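Local coordinates for monoamine oxidase regulatory protein, putative (PDB 1Q6W) that is of unknown function but has the hot dog fold of the MaoC-like dehydratase family, and so probably hydrates or dehydrates a thioester substrate, at residues L76-Q81 against D111-S116; E127-V132 against S152-K157. All coordinates share one frame; numbering follows the deposited sequence.

Contact 1. Residues L76-Q81 against D111-S116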
# COMPACT_ATOMS: atom_id res chain seq x y z
N LEU A 76 -7.38 -2.01 4.28
CA LEU A 76 -6.71 -2.37 5.52
C LEU A 76 -7.24 -1.50 6.66
O LEU A 76 -7.41 -1.96 7.79
CB LEU A 76 -5.22 -2.15 5.37
CG LEU A 76 -4.55 -3.14 4.40
CD1 LEU A 76 -3.09 -2.74 4.14
CD2 LEU A 76 -4.65 -4.57 4.96
N GLY A 77 -7.54 -0.25 6.34
CA GLY A 77 -8.04 0.67 7.32
C GLY A 77 -9.38 0.30 7.90
O GLY A 77 -9.53 0.30 9.11
N MSE A 78 -10.35 -0.01 7.06
CA MSE A 78 -11.65 -0.34 7.60
C MSE A 78 -11.66 -1.67 8.35
O MSE A 78 -12.53 -1.91 9.19
CB MSE A 78 -12.74 -0.28 6.52
CG MSE A 78 -12.50 -1.12 5.28
SE MSE A 78 -13.86 -0.81 3.91
CE MSE A 78 -12.74 -0.19 2.48
N VAL A 79 -10.67 -2.51 8.08
CA VAL A 79 -10.57 -3.80 8.77
C VAL A 79 -9.97 -3.57 10.15
O VAL A 79 -10.43 -4.14 11.13
CB VAL A 79 -9.67 -4.80 7.98
CG1 VAL A 79 -9.12 -5.87 8.89
CG2 VAL A 79 -10.49 -5.46 6.87
N ASP A 80 -8.94 -2.72 10.20
CA ASP A 80 -8.28 -2.42 11.46
C ASP A 80 -9.23 -1.67 12.40
O ASP A 80 -9.18 -1.83 13.62
CB ASP A 80 -7.03 -1.59 11.22
CG ASP A 80 -6.09 -1.60 12.41
OD1 ASP A 80 -5.67 -2.70 12.84
OD2 ASP A 80 -5.77 -0.51 12.93
N GLN A 81 -10.12 -0.87 11.83
CA GLN A 81 -11.08 -0.12 12.61
C GLN A 81 -11.93 -1.06 13.48
O GLN A 81 -12.27 -0.71 14.60
CB GLN A 81 -11.97 0.70 11.68
CG GLN A 81 -12.59 1.91 12.34
CD GLN A 81 -13.28 2.81 11.34
OE1 GLN A 81 -12.74 3.12 10.29
NE2 GLN A 81 -14.49 3.25 11.67
N ASP A 111 -18.13 4.06 -6.80
CA ASP A 111 -18.22 2.71 -6.27
C ASP A 111 -18.12 2.69 -4.76
O ASP A 111 -17.47 3.55 -4.14
CB ASP A 111 -17.12 1.83 -6.88
CG ASP A 111 -17.31 1.59 -8.38
OD1 ASP A 111 -16.41 0.99 -9.02
OD2 ASP A 111 -18.35 2.01 -8.92
N THR A 112 -18.77 1.68 -4.17
CA THR A 112 -18.75 1.50 -2.73
C THR A 112 -18.01 0.20 -2.46
O THR A 112 -18.50 -0.88 -2.77
CB THR A 112 -20.18 1.40 -2.17
OG1 THR A 112 -20.90 2.58 -2.51
CG2 THR A 112 -20.16 1.24 -0.66
N ILE A 113 -16.82 0.30 -1.87
CA ILE A 113 -16.03 -0.89 -1.60
C ILE A 113 -16.16 -1.40 -0.17
O ILE A 113 -16.36 -0.63 0.76
CB ILE A 113 -14.56 -0.63 -1.91
CG1 ILE A 113 -14.03 0.48 -1.01
CG2 ILE A 113 -14.41 -0.24 -3.37
CD1 ILE A 113 -12.57 0.74 -1.18
N ALA A 114 -16.05 -2.71 -0.02
CA ALA A 114 -16.14 -3.36 1.28
C ALA A 114 -15.02 -4.39 1.38
O ALA A 114 -14.81 -5.19 0.46
CB ALA A 114 -17.46 -4.03 1.43
N ALA A 115 -14.30 -4.38 2.49
CA ALA A 115 -13.20 -5.30 2.66
C ALA A 115 -13.43 -6.28 3.78
O ALA A 115 -14.14 -6.00 4.74
CB ALA A 115 -11.92 -4.51 2.92
N SER A 116 -12.81 -7.44 3.65
CA SER A 116 -12.90 -8.47 4.66
C SER A 116 -11.53 -9.10 4.80
O SER A 116 -10.77 -9.18 3.83
CB SER A 116 -13.92 -9.54 4.25
OG SER A 116 -13.53 -10.21 3.06
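M78, modelled as selenomethionine, reaches from helix 68-84 across the start of strand 112-126 and ends against I113, its CE 3.8 Å from I113 CD1. The two side chains cross at about a right angle. In M78, CG sits between the backbone N and the carbonyl carbon (chi1 55°), and a bend about chi3 carries CE to the isoleucine. I113 meets it with CG1 and CD1, although its CB does not head for the helix. Farther back along the M78 chain, SE lies beside the strand backbone, 3.9 Å from A115 N and 4.3 Å from A114 CA, while CG faces the methyl of A115 (CG to CB 4.2 Å). M78 is poorly ordered, so the placing of its end is approximate. V79, the next residue of the helix, adds a smaller share: its CG2 packs 4.3 Å from A115 CB, on a methyl that therefore meets both helix residues, and also lies near the backbone of S116. No hydrogen bond links the segments, and the 225 Å² they bury rest on apolar packing. The axes of helix and strand approach to 7.7 Å at an angle of 57°, and from the strand the methyl of A115 points toward the helix. Behind this layer the strand is fixed by its neighbours in the sheet, A115 bonding through its backbone to G26 and A114 to K139, while V138 packs on both I113 and A115. V79 also touches I24 and Y151, and L76 packs on M69 of the second subunit. A central helix laid obliquely over the face of an antiparallel sheet that curves round it is the hallmark of the hot dog fold.

Contact 2. Residues E127-V132 against S152-K157; sequences EKSGVV and SALIRK
G130 with I155 and V132 with A153 form the hydrogen-bonded pairs of two antiparallel strands, which run 4.7 Å apart with their directions at 157°. Each pair is doubly bonded, with V132 N to A153 O at 2.9 Å and I155 N to G130 O at 3.0 Å. A further bond, K157 N to K128 O at 2.9 Å, continues the pairing past the strand ends. On one face V131 CG1 lies 4.4 Å from L154 CG; L154 also sets CD2 3.5 Å from S129 CB. On the other face V132 CG2 packs against I155 CD1. I93, F96 and F125 touch L154 on the first face, while F15 and I18 touch V132 and I155 respectively on the second. The hydroxyl of S129 is hydrogen-bonded to OD1 of D126, just before the segment. K157 runs alongside the E127-S129 backbone: CG is placed beside its own backbone N (chi1 -70°) and packs 3.5 Å from S129 CA, and the chain then bends at chi3, CE lying close to E127 O. From there NZ makes a salt bridge with D124 and a hydrogen bond to the D126 carbonyl, whereas the carboxylate of E127 remains well apart from it. An alanine at K157 would probably leave D124 without its ionic mate and the D126 carbonyl without this donor, and open a gap beside the S129 backbone. The segments lie at the open end of the beta hairpin 129-139/145-156, away from its turn, and the tight link from strand 112-126 into strand 129-139 is held here. Such long antiparallel hairpins build the curved sheet of the hot dog fold.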
# COMPACT_ATOMS: atom_id res chain seq x y z
N GLU A 127 9.93 -17.07 21.34
CA GLU A 127 9.26 -17.43 22.59
C GLU A 127 8.24 -16.40 23.05
O GLU A 127 7.44 -16.69 23.94
CB GLU A 127 10.30 -17.66 23.70
CG GLU A 127 11.17 -16.45 24.04
CD GLU A 127 12.01 -15.97 22.88
OE1 GLU A 127 12.76 -16.79 22.31
OE2 GLU A 127 11.94 -14.77 22.54
N LYS A 128 8.26 -15.21 22.45
CA LYS A 128 7.34 -14.16 22.85
C LYS A 128 6.29 -13.75 21.81
O LYS A 128 5.41 -12.94 22.10
CB LYS A 128 8.12 -12.93 23.31
CG LYS A 128 8.95 -13.18 24.56
CD LYS A 128 9.53 -11.90 25.13
CE LYS A 128 10.27 -12.17 26.43
NZ LYS A 128 10.75 -10.92 27.06
N SER A 129 6.38 -14.30 20.61
CA SER A 129 5.41 -13.94 19.59
C SER A 129 5.39 -14.86 18.39
O SER A 129 6.30 -15.67 18.17
CB SER A 129 5.69 -12.52 19.11
OG SER A 129 6.96 -12.46 18.48
N GLY A 130 4.33 -14.72 17.60
CA GLY A 130 4.16 -15.51 16.39
C GLY A 130 3.57 -14.63 15.30
O GLY A 130 3.02 -13.57 15.60
N VAL A 131 3.70 -15.04 14.04
CA VAL A 131 3.15 -14.23 12.97
C VAL A 131 1.83 -14.82 12.46
O VAL A 131 1.70 -16.03 12.28
CB VAL A 131 4.12 -14.09 11.77
CG1 VAL A 131 5.41 -13.44 12.22
CG2 VAL A 131 4.40 -15.44 11.17
N VAL A 132 0.85 -13.94 12.27
CA VAL A 132 -0.45 -14.35 11.77
C VAL A 132 -0.59 -13.79 10.37
O VAL A 132 -0.23 -12.64 10.11
CB VAL A 132 -1.57 -13.78 12.67
CG1 VAL A 132 -2.95 -14.17 12.12
CG2 VAL A 132 -1.38 -14.30 14.10
N SER A 152 0.61 -9.93 6.76
CA SER A 152 0.84 -10.58 8.05
C SER A 152 1.29 -9.63 9.15
O SER A 152 2.00 -8.65 8.89
CB SER A 152 1.86 -11.68 7.89
OG SER A 152 3.02 -11.14 7.30
N ALA A 153 0.88 -9.93 10.37
CA ALA A 153 1.25 -9.12 11.53
C ALA A 153 1.95 -9.97 12.58
O ALA A 153 1.70 -11.16 12.70
CB ALA A 153 0.00 -8.47 12.13
N LEU A 154 2.85 -9.35 13.32
CA LEU A 154 3.57 -10.05 14.37
C LEU A 154 2.83 -9.76 15.69
O LEU A 154 2.77 -8.61 16.14
CB LEU A 154 5.01 -9.55 14.42
CG LEU A 154 6.00 -10.33 15.28
CD1 LEU A 154 7.41 -9.96 14.91
CD2 LEU A 154 5.75 -10.02 16.73
N ILE A 155 2.23 -10.78 16.28
CA ILE A 155 1.51 -10.56 17.52
C ILE A 155 2.05 -11.33 18.72
O ILE A 155 2.49 -12.48 18.61
CB ILE A 155 -0.00 -10.86 17.35
CG1 ILE A 155 -0.23 -12.35 17.30
CG2 ILE A 155 -0.52 -10.26 16.04
CD1 ILE A 155 -1.69 -12.71 17.13
N ARG A 156 2.03 -10.67 19.87
CA ARG A 156 2.52 -11.20 21.14
C ARG A 156 1.82 -12.47 21.63
O ARG A 156 0.61 -12.63 21.47
CB ARG A 156 2.39 -10.12 22.21
CG ARG A 156 3.13 -10.41 23.49
CD ARG A 156 4.18 -9.35 23.70
NE ARG A 156 3.56 -8.03 23.78
CZ ARG A 156 4.21 -6.88 23.58
NH1 ARG A 156 5.51 -6.89 23.28
NH2 ARG A 156 3.56 -5.74 23.67
N LYS A 157 2.59 -13.35 22.25
CA LYS A 157 2.05 -14.59 22.80
C LYS A 157 1.66 -14.36 24.26
O LYS A 157 2.22 -13.47 24.92
CB LYS A 157 3.09 -15.72 22.70
CG LYS A 157 3.32 -16.17 21.27
CD LYS A 157 4.04 -17.50 21.16
CE LYS A 157 5.50 -17.36 21.49
NZ LYS A 157 6.21 -18.65 21.25

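Overall arrangement
Contact 1 is a buried helix-to-sheet junction near the middle of the chain; contact 2 is strand pairing at the outer end of the sheet, partly open to solvent, with centres 23 Å apart and no touch between them. They are in series along the chain, yet meet in one sheet, because strand 112-126 of contact 1 neighbours strand 129-139 of contact 2. Their chemistry follows their places: contact 1 has no hydrogen bond and rests on apolar packing, whereas contact 2 combines backbone hydrogen bonds with apolar pairs, and its lysine finds its charged partner outside the two segments. The second subunit reaches the helix of contact 1 but neither segment of contact 2.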